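NAD-dependent epimerase/dehydratase (Methanobrevibacter ruminantium, PDB 6DNT) binds NAD and UDP-N-acetylmuramic acid and, as a UDP-N-acetylglucosamine 4-epimerase of the NAD-dependent epimerase/dehydratase family, probably inverts the configuration at C4 of UDP-N-acetylhexosamines. Local coordinates at residues Asp198-Arg203 with Gly267-Ala272; Lys103-His108 with Asn144-Ile149; Ile258-Ser263 with Asp317-Lys322; Lys135-Cys140 with Leu186-Phe191. All coordinates share one frame; numbering follows the deposited sequence. Where two conformers were deposited one is given.

Interaction 1. Residues Asp198-Arg203 with Gly267-Ala272; sequences DYVALR and GVINVA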
# COMPACT_ATOMS: atom_id res chain seq x y z
N ASP A 198 -7.22 -15.06 -7.79
CA ASP A 198 -8.07 -14.20 -8.59
C ASP A 198 -8.87 -13.28 -7.69
O ASP A 198 -9.27 -13.66 -6.60
CB ASP A 198 -8.99 -15.05 -9.46
CG ASP A 198 -8.23 -15.75 -10.60
OD1 ASP A 198 -7.10 -15.34 -10.93
OD2 ASP A 198 -8.78 -16.73 -11.13
N TYR A 199 -9.09 -12.06 -8.16
CA TYR A 199 -9.72 -11.04 -7.32
C TYR A 199 -10.35 -9.95 -8.16
O TYR A 199 -9.94 -9.71 -9.29
CB TYR A 199 -8.69 -10.40 -6.38
CG TYR A 199 -7.78 -9.42 -7.10
CD1 TYR A 199 -6.67 -9.88 -7.79
CD2 TYR A 199 -8.06 -8.06 -7.15
CE1 TYR A 199 -5.85 -9.01 -8.48
CE2 TYR A 199 -7.26 -7.19 -7.85
CZ TYR A 199 -6.14 -7.66 -8.51
OH TYR A 199 -5.31 -6.79 -9.20
N VAL A 200 -11.34 -9.27 -7.57
CA VAL A 200 -11.77 -7.97 -8.05
C VAL A 200 -11.76 -7.04 -6.85
O VAL A 200 -12.26 -7.39 -5.78
CB VAL A 200 -13.17 -7.99 -8.68
CG1 VAL A 200 -13.71 -6.58 -8.84
CG2 VAL A 200 -13.16 -8.70 -10.04
N ALA A 201 -11.17 -5.86 -7.02
CA ALA A 201 -11.23 -4.80 -6.04
C ALA A 201 -12.24 -3.79 -6.57
O ALA A 201 -12.13 -3.32 -7.70
CB ALA A 201 -9.86 -4.17 -5.86
N LEU A 202 -13.23 -3.46 -5.75
CA LEU A 202 -14.29 -2.55 -6.16
C LEU A 202 -14.11 -1.21 -5.45
O LEU A 202 -14.17 -1.14 -4.23
CB LEU A 202 -15.65 -3.16 -5.82
CG LEU A 202 -16.00 -4.46 -6.57
CD1 LEU A 202 -17.24 -5.10 -5.98
CD2 LEU A 202 -16.19 -4.21 -8.06
N ARG A 203 -13.91 -0.14 -6.22
CA ARG A 203 -13.76 1.19 -5.63
C ARG A 203 -15.14 1.84 -5.53
O ARG A 203 -15.66 2.38 -6.52
CB ARG A 203 -12.82 2.05 -6.44
CG ARG A 203 -11.38 1.56 -6.37
CD ARG A 203 -10.48 2.41 -7.23
NE ARG A 203 -9.11 1.91 -7.19
CZ ARG A 203 -8.18 2.20 -8.08
NH1 ARG A 203 -8.42 3.02 -9.11
NH2 ARG A 203 -6.98 1.65 -7.97
N GLY A 267 -9.02 -7.57 -11.42
CA GLY A 267 -8.55 -6.19 -11.44
C GLY A 267 -9.41 -5.29 -10.58
O GLY A 267 -10.07 -5.76 -9.66
N VAL A 268 -9.40 -4.01 -10.93
CA VAL A 268 -10.03 -2.96 -10.11
C VAL A 268 -11.10 -2.26 -10.94
O VAL A 268 -10.87 -1.98 -12.12
CB VAL A 268 -8.99 -1.98 -9.51
CG1 VAL A 268 -8.17 -1.26 -10.58
CG2 VAL A 268 -9.66 -0.96 -8.61
N ILE A 269 -12.26 -2.02 -10.34
CA ILE A 269 -13.41 -1.42 -11.04
C ILE A 269 -14.07 -0.39 -10.12
O ILE A 269 -14.33 -0.68 -8.97
CB ILE A 269 -14.47 -2.48 -11.41
CG1 ILE A 269 -13.87 -3.59 -12.29
CG2 ILE A 269 -15.65 -1.84 -12.13
CD1 ILE A 269 -14.80 -4.77 -12.47
N ASN A 270 -14.34 0.80 -10.65
CA ASN A 270 -15.16 1.81 -9.95
C ASN A 270 -16.62 1.35 -9.88
O ASN A 270 -17.15 0.86 -10.88
CB ASN A 270 -15.16 3.14 -10.69
CG ASN A 270 -13.83 3.85 -10.66
OD1 ASN A 270 -13.06 3.72 -9.72
ND2 ASN A 270 -13.57 4.64 -11.69
N VAL A 271 -17.28 1.53 -8.75
CA VAL A 271 -18.71 1.24 -8.66
C VAL A 271 -19.43 2.52 -8.25
O VAL A 271 -19.27 3.01 -7.13
CB VAL A 271 -19.06 0.08 -7.71
CG1 VAL A 271 -20.50 -0.37 -7.96
CG2 VAL A 271 -18.11 -1.09 -7.94
N ALA A 272 -20.20 3.05 -9.19
CA ALA A 272 -20.88 4.33 -9.05
C ALA A 272 -21.87 4.44 -10.21
O ALA A 272 -22.02 3.48 -10.96
CB ALA A 272 -19.86 5.46 -9.12
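Two flat groups of strand 199-203 each offer a face to strand 267-271: Gly267 N lies over the rim of the Tyr199 ring, 4.0 Å above its plane, and Val268 CG2 presses on the Arg203 guanidinium, 3.2 Å from NE. An extended Arg203 chain crosses Val268 obliquely and carries the group beyond this methyl, where NH2 forms a salt bridge with Glu185 and NH1 bonds Tyr157 OH and the Glu167 carbonyl. With a leucine in place of Arg203, Glu185 would probably be left without its ionic mate and the Tyr157 hydroxyl without the donor NH1 supplies. Five backbone hydrogen bonds in parallel register join the strands, from Gly267 N to Tyr199 O (3.2 Å) through to Val271 N to Arg203 O (2.9 Å). At Gly267 the backbone angles would jam any side chain against the preceding carbonyl oxygen. Leu202 CD2 meets Val271 CG2 at 3.7 Å, while Asn270 OD1, held by Tyr157 OH, flanks the Arg203 CB. Within the Rossmann-type sheet, strand 199-208 runs between 147-153 and 267-271; helix 250-262 covers the face bearing Val200 and Leu202, and helix 176-195 packs against Tyr199.

Interaction 2. Residues Lys103-His108 with Asn144-Ile149; sequences KDYVFH and NIKKVI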
# COMPACT_ATOMS: atom_id res chain seq x y z
N LYS A 103 -14.45 -23.30 0.85
CA LYS A 103 -15.29 -22.17 0.46
C LYS A 103 -15.01 -21.81 -1.00
O LYS A 103 -13.91 -22.03 -1.48
CB LYS A 103 -15.03 -20.97 1.37
CG LYS A 103 -15.32 -21.25 2.83
CD LYS A 103 -16.81 -21.46 3.11
CE LYS A 103 -17.10 -21.45 4.60
NZ LYS A 103 -16.55 -22.65 5.30
N ASP A 104 -16.00 -21.27 -1.69
CA ASP A 104 -15.88 -20.89 -3.10
C ASP A 104 -15.41 -19.44 -3.28
O ASP A 104 -14.46 -19.18 -4.02
CB ASP A 104 -17.23 -21.05 -3.80
CG ASP A 104 -17.71 -22.49 -3.81
OD1 ASP A 104 -17.02 -23.34 -4.40
OD2 ASP A 104 -18.76 -22.78 -3.20
N TYR A 105 -16.09 -18.51 -2.61
CA TYR A 105 -15.83 -17.08 -2.78
C TYR A 105 -15.72 -16.40 -1.42
O TYR A 105 -16.35 -16.84 -0.46
CB TYR A 105 -16.95 -16.40 -3.55
CG TYR A 105 -17.20 -16.99 -4.91
CD1 TYR A 105 -16.22 -16.94 -5.89
CD2 TYR A 105 -18.42 -17.59 -5.22
CE1 TYR A 105 -16.44 -17.48 -7.15
CE2 TYR A 105 -18.65 -18.14 -6.47
CZ TYR A 105 -17.65 -18.08 -7.43
OH TYR A 105 -17.88 -18.62 -8.67
N VAL A 106 -14.92 -15.33 -1.37
CA VAL A 106 -14.76 -14.52 -0.18
C VAL A 106 -15.04 -13.07 -0.54
O VAL A 106 -14.41 -12.51 -1.43
CB VAL A 106 -13.35 -14.65 0.41
CG1 VAL A 106 -13.16 -13.70 1.59
CG2 VAL A 106 -13.08 -16.10 0.82
N PHE A 107 -16.01 -12.48 0.15
CA PHE A 107 -16.36 -11.06 -0.00
C PHE A 107 -15.78 -10.37 1.21
O PHE A 107 -16.21 -10.64 2.34
CB PHE A 107 -17.86 -10.87 -0.07
CG PHE A 107 -18.51 -11.56 -1.22
CD1 PHE A 107 -18.93 -12.88 -1.09
CD2 PHE A 107 -18.69 -10.91 -2.44
CE1 PHE A 107 -19.53 -13.54 -2.15
CE2 PHE A 107 -19.29 -11.57 -3.50
CZ PHE A 107 -19.69 -12.89 -3.36
N HIS A 108 -14.79 -9.50 1.01
CA HIS A 108 -14.11 -8.89 2.13
C HIS A 108 -14.58 -7.45 2.33
O HIS A 108 -14.09 -6.54 1.66
CB HIS A 108 -12.59 -8.97 1.95
CG HIS A 108 -11.82 -8.35 3.06
ND1 HIS A 108 -12.21 -8.42 4.38
CD2 HIS A 108 -10.65 -7.67 3.06
CE1 HIS A 108 -11.33 -7.79 5.13
NE2 HIS A 108 -10.37 -7.33 4.35
N ASN A 144 -7.08 -22.08 -2.10
CA ASN A 144 -7.46 -22.06 -3.51
C ASN A 144 -8.88 -21.52 -3.73
O ASN A 144 -9.66 -22.04 -4.54
CB ASN A 144 -7.28 -23.46 -4.12
CG ASN A 144 -5.90 -24.03 -3.85
OD1 ASN A 144 -4.93 -23.56 -4.41
ND2 ASN A 144 -5.82 -25.02 -2.96
N ILE A 145 -9.19 -20.45 -2.99
CA ILE A 145 -10.46 -19.73 -3.14
C ILE A 145 -10.57 -19.26 -4.59
O ILE A 145 -9.60 -18.76 -5.16
CB ILE A 145 -10.47 -18.52 -2.15
CG1 ILE A 145 -10.61 -19.02 -0.70
CG2 ILE A 145 -11.54 -17.48 -2.49
CD1 ILE A 145 -11.87 -19.80 -0.39
N LYS A 146 -11.74 -19.46 -5.20
CA LYS A 146 -11.92 -19.13 -6.62
C LYS A 146 -11.82 -17.64 -6.87
O LYS A 146 -11.26 -17.22 -7.88
CB LYS A 146 -13.26 -19.64 -7.16
CG LYS A 146 -13.31 -21.15 -7.30
CD LYS A 146 -14.72 -21.64 -7.62
CE LYS A 146 -14.85 -23.14 -7.42
NZ LYS A 146 -14.63 -23.56 -6.00
N LYS A 147 -12.35 -16.83 -5.96
CA LYS A 147 -12.25 -15.38 -6.12
C LYS A 147 -12.43 -14.66 -4.80
O LYS A 147 -13.26 -15.05 -3.97
CB LYS A 147 -13.31 -14.89 -7.10
CG LYS A 147 -13.04 -13.50 -7.67
CD LYS A 147 -12.78 -13.56 -9.15
CE LYS A 147 -12.82 -12.19 -9.76
NZ LYS A 147 -13.56 -12.19 -11.05
N VAL A 148 -11.69 -13.55 -4.64
CA VAL A 148 -11.85 -12.61 -3.54
C VAL A 148 -12.50 -11.34 -4.10
O VAL A 148 -12.04 -10.85 -5.13
CB VAL A 148 -10.48 -12.23 -2.95
CG1 VAL A 148 -10.62 -11.09 -1.94
CG2 VAL A 148 -9.80 -13.45 -2.34
N ILE A 149 -13.54 -10.80 -3.46
CA ILE A 149 -14.15 -9.57 -3.93
C ILE A 149 -13.89 -8.60 -2.79
O ILE A 149 -14.41 -8.79 -1.69
CB ILE A 149 -15.65 -9.75 -4.24
CG1 ILE A 149 -15.87 -10.92 -5.23
CG2 ILE A 149 -16.19 -8.44 -4.82
CD1 ILE A 149 -15.92 -12.30 -4.59
O HOH W 1 -12.75 -22.35 -4.00
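Lys146 leans against Asp104 and Tyr105 along most of its length. Its CB lies 3.4 Å from Asp104 O and close to Tyr105 CE1, CG stays near the same carbonyl, and CE approaches the carboxylate. A bend at the last torsion (chi4 63°) then brings NZ to Asp104 OD1 at 2.9 Å, a salt bridge made on the anti lone pair of that oxygen. The other carboxylate oxygen, OD2, takes the backbone N-H of Asn38, so both carboxylate oxygens are engaged. Water 1 accepts from Lys146 NZ and donates to Lys103 O and Asn144 O, tying the two loops together just before the strands pair.

Deeper in, the chemistry turns apolar. Lys147 CB sits at the edge of the Tyr105 ring, and Ile145 CG2 packs on Val106 CG2 at 3.9 Å, the two side chains crossing at about a right angle. In the conformer given for Ile149, CD1 lies over the face of the Phe107 ring, 3.9 Å from its centroid, a CH-pi contact between side chains that run side by side. Nearly straight backbone bonds close the parallel pair, among them Ile149 N to Val106 O (2.8 Å).

Helix 122-142 links the strands in a beta-alpha-beta crossover, ending in a Schellman motif at Asn144. It covers the face bearing Val106 and Val148, whereas helix 250-262 covers Phe107 and Ile149; strand 38-42 flanks 105-108 on its other edge.

Interaction 3. Residues Ile258-Ser263 with Asp317-Lys322; sequences ILSAES and DKISFK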
# COMPACT_ATOMS: atom_id res chain seq x y z
N ILE A 258 -21.67 -9.44 -6.36
CA ILE A 258 -22.07 -10.78 -6.79
C ILE A 258 -21.67 -11.03 -8.24
O ILE A 258 -21.12 -12.09 -8.56
CB ILE A 258 -23.57 -11.02 -6.55
CG1 ILE A 258 -23.82 -11.00 -5.03
CG2 ILE A 258 -24.01 -12.35 -7.14
CD1 ILE A 258 -25.28 -10.87 -4.63
N LEU A 259 -21.90 -10.05 -9.10
CA LEU A 259 -21.45 -10.12 -10.49
C LEU A 259 -19.92 -10.23 -10.62
O LEU A 259 -19.43 -10.94 -11.50
CB LEU A 259 -21.98 -8.93 -11.29
CG LEU A 259 -23.49 -8.95 -11.56
CD1 LEU A 259 -23.97 -7.61 -12.09
CD2 LEU A 259 -23.84 -10.06 -12.55
N SER A 260 -19.18 -9.55 -9.74
CA SER A 260 -17.72 -9.63 -9.75
C SER A 260 -17.21 -11.03 -9.41
O SER A 260 -16.21 -11.51 -9.98
CB SER A 260 -17.10 -8.63 -8.77
OG SER A 260 -17.39 -7.30 -9.16
N ALA A 261 -17.90 -11.67 -8.48
CA ALA A 261 -17.55 -13.03 -8.07
C ALA A 261 -17.72 -13.99 -9.23
O ALA A 261 -16.90 -14.90 -9.40
CB ALA A 261 -18.42 -13.48 -6.89
N GLU A 262 -18.76 -13.78 -10.03
CA GLU A 262 -19.10 -14.65 -11.16
C GLU A 262 -18.29 -14.35 -12.43
O GLU A 262 -18.25 -15.18 -13.34
CB GLU A 262 -20.59 -14.52 -11.50
CG GLU A 262 -21.51 -14.95 -10.36
CD GLU A 262 -22.98 -14.64 -10.63
OE1 GLU A 262 -23.29 -13.63 -11.30
OE2 GLU A 262 -23.82 -15.42 -10.15
N SER A 263 -17.65 -13.19 -12.49
CA SER A 263 -16.89 -12.74 -13.66
C SER A 263 -15.53 -13.42 -13.77
O SER A 263 -14.95 -13.84 -12.76
CB SER A 263 -16.67 -11.22 -13.57
OG SER A 263 -15.86 -10.72 -14.63
N ASP A 317 -18.59 -2.69 -17.50
CA ASP A 317 -18.79 -3.67 -18.58
C ASP A 317 -18.01 -4.96 -18.33
O ASP A 317 -18.46 -6.03 -18.73
CB ASP A 317 -18.38 -3.09 -19.95
CG ASP A 317 -19.12 -1.81 -20.31
OD1 ASP A 317 -20.13 -1.48 -19.65
OD2 ASP A 317 -18.69 -1.12 -21.26
N LYS A 318 -16.86 -4.86 -17.66
CA LYS A 318 -16.05 -6.04 -17.32
C LYS A 318 -16.75 -7.07 -16.45
O LYS A 318 -16.39 -8.24 -16.48
CB LYS A 318 -14.73 -5.65 -16.63
CG LYS A 318 -13.79 -4.75 -17.43
CD LYS A 318 -13.31 -5.43 -18.70
CE LYS A 318 -12.12 -4.70 -19.31
NZ LYS A 318 -12.49 -3.34 -19.77
N ILE A 319 -17.73 -6.63 -15.65
CA ILE A 319 -18.53 -7.54 -14.83
C ILE A 319 -20.00 -7.60 -15.28
O ILE A 319 -20.85 -8.07 -14.55
CB ILE A 319 -18.40 -7.21 -13.32
CG1 ILE A 319 -18.82 -5.77 -13.02
CG2 ILE A 319 -16.96 -7.43 -12.87
CD1 ILE A 319 -19.16 -5.55 -11.56
N SER A 320 -20.26 -7.13 -16.50
CA SER A 320 -21.62 -7.07 -17.06
C SER A 320 -22.64 -6.40 -16.13
O SER A 320 -23.76 -6.88 -16.00
CB SER A 320 -22.08 -8.47 -17.46
OG SER A 320 -21.12 -9.07 -18.32
N PHE A 321 -22.24 -5.30 -15.49
CA PHE A 321 -23.14 -4.57 -14.60
C PHE A 321 -23.56 -3.23 -15.17
O PHE A 321 -22.72 -2.41 -15.54
CB PHE A 321 -22.49 -4.39 -13.22
CG PHE A 321 -23.39 -3.72 -12.21
CD1 PHE A 321 -24.73 -4.11 -12.05
CD2 PHE A 321 -22.89 -2.71 -11.39
CE1 PHE A 321 -25.54 -3.49 -11.11
CE2 PHE A 321 -23.70 -2.09 -10.46
CZ PHE A 321 -25.02 -2.49 -10.31
N LYS A 322 -24.87 -3.02 -15.27
CA LYS A 322 -25.46 -1.74 -15.67
C LYS A 322 -26.35 -1.29 -14.52
O LYS A 322 -27.44 -1.82 -14.35
CB LYS A 322 -26.29 -1.89 -16.96
CG LYS A 322 -25.47 -1.88 -18.26
CD LYS A 322 -26.34 -2.05 -19.51
CE LYS A 322 -25.53 -2.01 -20.80
NZ LYS A 322 -26.35 -2.20 -22.02
O HOH W 2 -20.35 -11.16 -14.26
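Where helix 250-262 comes to its end, Ser260 and Ile319 bring their CA atoms within 5.6 Å; Ser263 leaves helical geometry there, and Ser320, just beyond the 3-10 segment 317-318, takes a positive phi. Ile319 supplies the wedge. With chi1 at 58°, its CG1 stands between the backbone N and the carbonyl carbon, and this puts CD1 3.5 Å from Ser260 OG while CG2 faces Ser263 CB at 3.9 Å. Ser260 OG itself is hydrogen-bonded to Ala256 O, one turn back in the helix.

At one end of the wedge, Ser263 OG donates to Lys318 O (3.1 Å), the donor tilted 24° from the carbonyl plane, and the same hydroxyl is also bonded to Tyr265 N. An alanine in place of Ser263 would leave the Lys318 carbonyl without this donor and is likely to loosen the join between helix end and loop. At the other end, Leu259 CD1 touches Phe321 CD1 at 3.6 Å, the two side chains crossing at about a right angle. Water 2 donates to both Leu259 O (2.9 Å) and Ile319 O (3.1 Å), bridging two backbones that do not bond directly.

Helix 250-262 is one of the helices layered on the Rossmann-type sheet, with Ser260 resting on Val200 and Leu202 of strand 199-208, and the loop leading to helix 328-341 packs on the end of this helix.

Interaction 4. Residues Lys135-Cys140 with Leu186-Phe191; sequences KLFIAC and LYLKSF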
# COMPACT_ATOMS: atom_id res chain seq x y z
N LYS A 135 -3.97 -11.29 6.32
CA LYS A 135 -4.20 -12.62 6.90
C LYS A 135 -5.29 -13.35 6.14
O LYS A 135 -5.19 -14.56 5.89
CB LYS A 135 -4.55 -12.54 8.39
CG LYS A 135 -3.38 -12.23 9.29
CD LYS A 135 -3.79 -12.33 10.76
CE LYS A 135 -2.62 -12.23 11.72
NZ LYS A 135 -3.06 -12.44 13.13
N LEU A 136 -6.34 -12.63 5.75
CA LEU A 136 -7.41 -13.21 4.98
C LEU A 136 -6.93 -13.66 3.59
O LEU A 136 -7.23 -14.78 3.14
CB LEU A 136 -8.60 -12.24 4.86
CG LEU A 136 -9.82 -12.70 4.06
CD1 LEU A 136 -10.56 -13.82 4.78
CD2 LEU A 136 -10.72 -11.50 3.78
N PHE A 137 -6.16 -12.80 2.93
CA PHE A 137 -5.69 -13.10 1.58
C PHE A 137 -4.74 -14.30 1.58
O PHE A 137 -4.74 -15.09 0.62
CB PHE A 137 -5.01 -11.89 0.93
CG PHE A 137 -5.88 -10.65 0.81
CD1 PHE A 137 -7.27 -10.69 0.87
CD2 PHE A 137 -5.26 -9.41 0.64
CE1 PHE A 137 -8.00 -9.52 0.76
CE2 PHE A 137 -5.99 -8.25 0.51
CZ PHE A 137 -7.36 -8.31 0.57
N ILE A 138 -3.94 -14.45 2.64
CA ILE A 138 -3.06 -15.63 2.79
C ILE A 138 -3.91 -16.90 2.90
O ILE A 138 -3.67 -17.89 2.20
CB ILE A 138 -2.12 -15.47 4.00
CG1 ILE A 138 -1.08 -14.36 3.73
CG2 ILE A 138 -1.42 -16.79 4.31
CD1 ILE A 138 -0.38 -13.85 4.97
N ALA A 139 -4.92 -16.86 3.75
CA ALA A 139 -5.85 -17.98 3.86
C ALA A 139 -6.61 -18.24 2.55
O ALA A 139 -6.92 -19.39 2.25
CB ALA A 139 -6.81 -17.77 5.00
N CYS A 140 -6.92 -17.19 1.77
CA CYS A 140 -7.57 -17.37 0.47
C CYS A 140 -6.68 -18.17 -0.48
O CYS A 140 -7.13 -19.15 -1.08
CB CYS A 140 -7.92 -16.05 -0.19
SG CYS A 140 -9.28 -15.14 0.58
N LEU A 186 -2.93 -3.30 -3.74
CA LEU A 186 -1.58 -3.68 -4.16
C LEU A 186 -1.24 -5.08 -3.70
O LEU A 186 -0.62 -5.84 -4.44
CB LEU A 186 -0.54 -2.69 -3.61
CG LEU A 186 -0.67 -1.28 -4.18
CD1 LEU A 186 0.13 -0.29 -3.36
CD2 LEU A 186 -0.30 -1.25 -5.65
N TYR A 187 -1.63 -5.44 -2.49
CA TYR A 187 -1.41 -6.82 -2.05
C TYR A 187 -2.16 -7.80 -2.95
O TYR A 187 -1.60 -8.86 -3.31
CB TYR A 187 -1.82 -7.02 -0.60
CG TYR A 187 -0.71 -6.92 0.40
CD1 TYR A 187 0.51 -7.60 0.23
CD2 TYR A 187 -0.89 -6.22 1.58
CE1 TYR A 187 1.50 -7.54 1.18
CE2 TYR A 187 0.10 -6.16 2.55
CZ TYR A 187 1.30 -6.83 2.33
OH TYR A 187 2.28 -6.84 3.28
N LEU A 188 -3.40 -7.47 -3.33
CA LEU A 188 -4.16 -8.38 -4.19
C LEU A 188 -3.47 -8.57 -5.53
O LEU A 188 -3.35 -9.70 -6.01
CB LEU A 188 -5.60 -7.91 -4.37
CG LEU A 188 -6.47 -8.13 -3.13
CD1 LEU A 188 -7.76 -7.32 -3.21
CD2 LEU A 188 -6.78 -9.60 -2.91
N LYS A 189 -2.99 -7.49 -6.12
CA LYS A 189 -2.21 -7.58 -7.36
C LYS A 189 -1.01 -8.51 -7.15
O LYS A 189 -0.79 -9.44 -7.95
CB LYS A 189 -1.79 -6.18 -7.84
CG LYS A 189 -0.79 -6.16 -8.99
CD LYS A 189 -1.29 -6.89 -10.23
CE LYS A 189 -0.24 -6.83 -11.33
NZ LYS A 189 -0.78 -7.39 -12.59
N SER A 190 -0.27 -8.32 -6.07
CA SER A 190 0.91 -9.13 -5.82
C SER A 190 0.57 -10.60 -5.56
O SER A 190 1.35 -11.49 -5.91
CB SER A 190 1.74 -8.56 -4.67
OG SER A 190 1.21 -8.85 -3.39
N PHE A 191 -0.58 -10.85 -4.94
CA PHE A 191 -1.03 -12.23 -4.69
C PHE A 191 -1.50 -12.92 -5.98
O PHE A 191 -1.34 -14.13 -6.11
CB PHE A 191 -2.10 -12.27 -3.59
CG PHE A 191 -1.55 -12.36 -2.20
CD1 PHE A 191 -0.52 -11.53 -1.78
CD2 PHE A 191 -2.08 -13.27 -1.29
CE1 PHE A 191 -0.02 -11.61 -0.49
CE2 PHE A 191 -1.57 -13.37 -0.00
CZ PHE A 191 -0.54 -12.53 0.40
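Phe137 turns one face of its ring to Leu188, and the two side chains meet at about a right angle: Leu188 CD2 stands over the ring centre, 3.6 Å from the centroid and only 5° off the normal, a CH-pi contact made almost squarely over the face. Leu188 CG adds a second touch, 3.7 Å from Phe137 CE2. The edge of the same ring is met by Tyr187 CB, 4.4 Å from Phe137 CD2.

Phe191 comes in differently, edge first. Its CE2 lies 3.7 Å from Phe137 O, near the plane of the Phe191 ring, and 3.9 Å from Phe137 CB; CZ reaches Ile138 CG1 at 3.8 Å, with the side chains of Ile138 and Phe191 set obliquely. No hydrogen bond crosses the contact. The axes of segments 135-140 and 186-191 come no closer than 11.0 Å, a wide spacing that these large side chains span. Within helix 186-191, Ser190 OG donates to Tyr187 O at 2.8 Å, so this carbonyl serves both the hydroxyl and Phe191 N.

Segments 135-140 and 186-191, at 20° to each other, belong to helices 122-142 and 176-195 on one side of the sheet, where Leu136 and Cys140 pack on Val106 of strand 105-108. Tyr187 bends its hydroxyl away to Asn126 and Gln180 of the second subunit, and Leu186 meets Leu186 of that subunit, consistent with the four-helix-bundle dimer interface familiar from related epimerases.

Interactions 1 and 2 join parallel strands of one mixed sheet: strands 147-153 and 199-208 are neighbours, and Val200 N probably bonds Val148 O between them. Both rest on backbone hydrogen bonds, but interaction 1 places a charged guanidinium deep inside, near the ligands, whereas interaction 2 keeps its salt bridge at the partly exposed start of the strands. The helices cover the sheet's two faces. Interaction 3 lies on one, partly buried, mixing water, a serine bond and apolar contacts; Lys147 NZ bonds Ser260 O, joining it to interaction 2. Interaction 4 lies on the other, buried and almost wholly apolar, about 11 Å from interaction 3 at the nearest atoms, and continues into the second subunit.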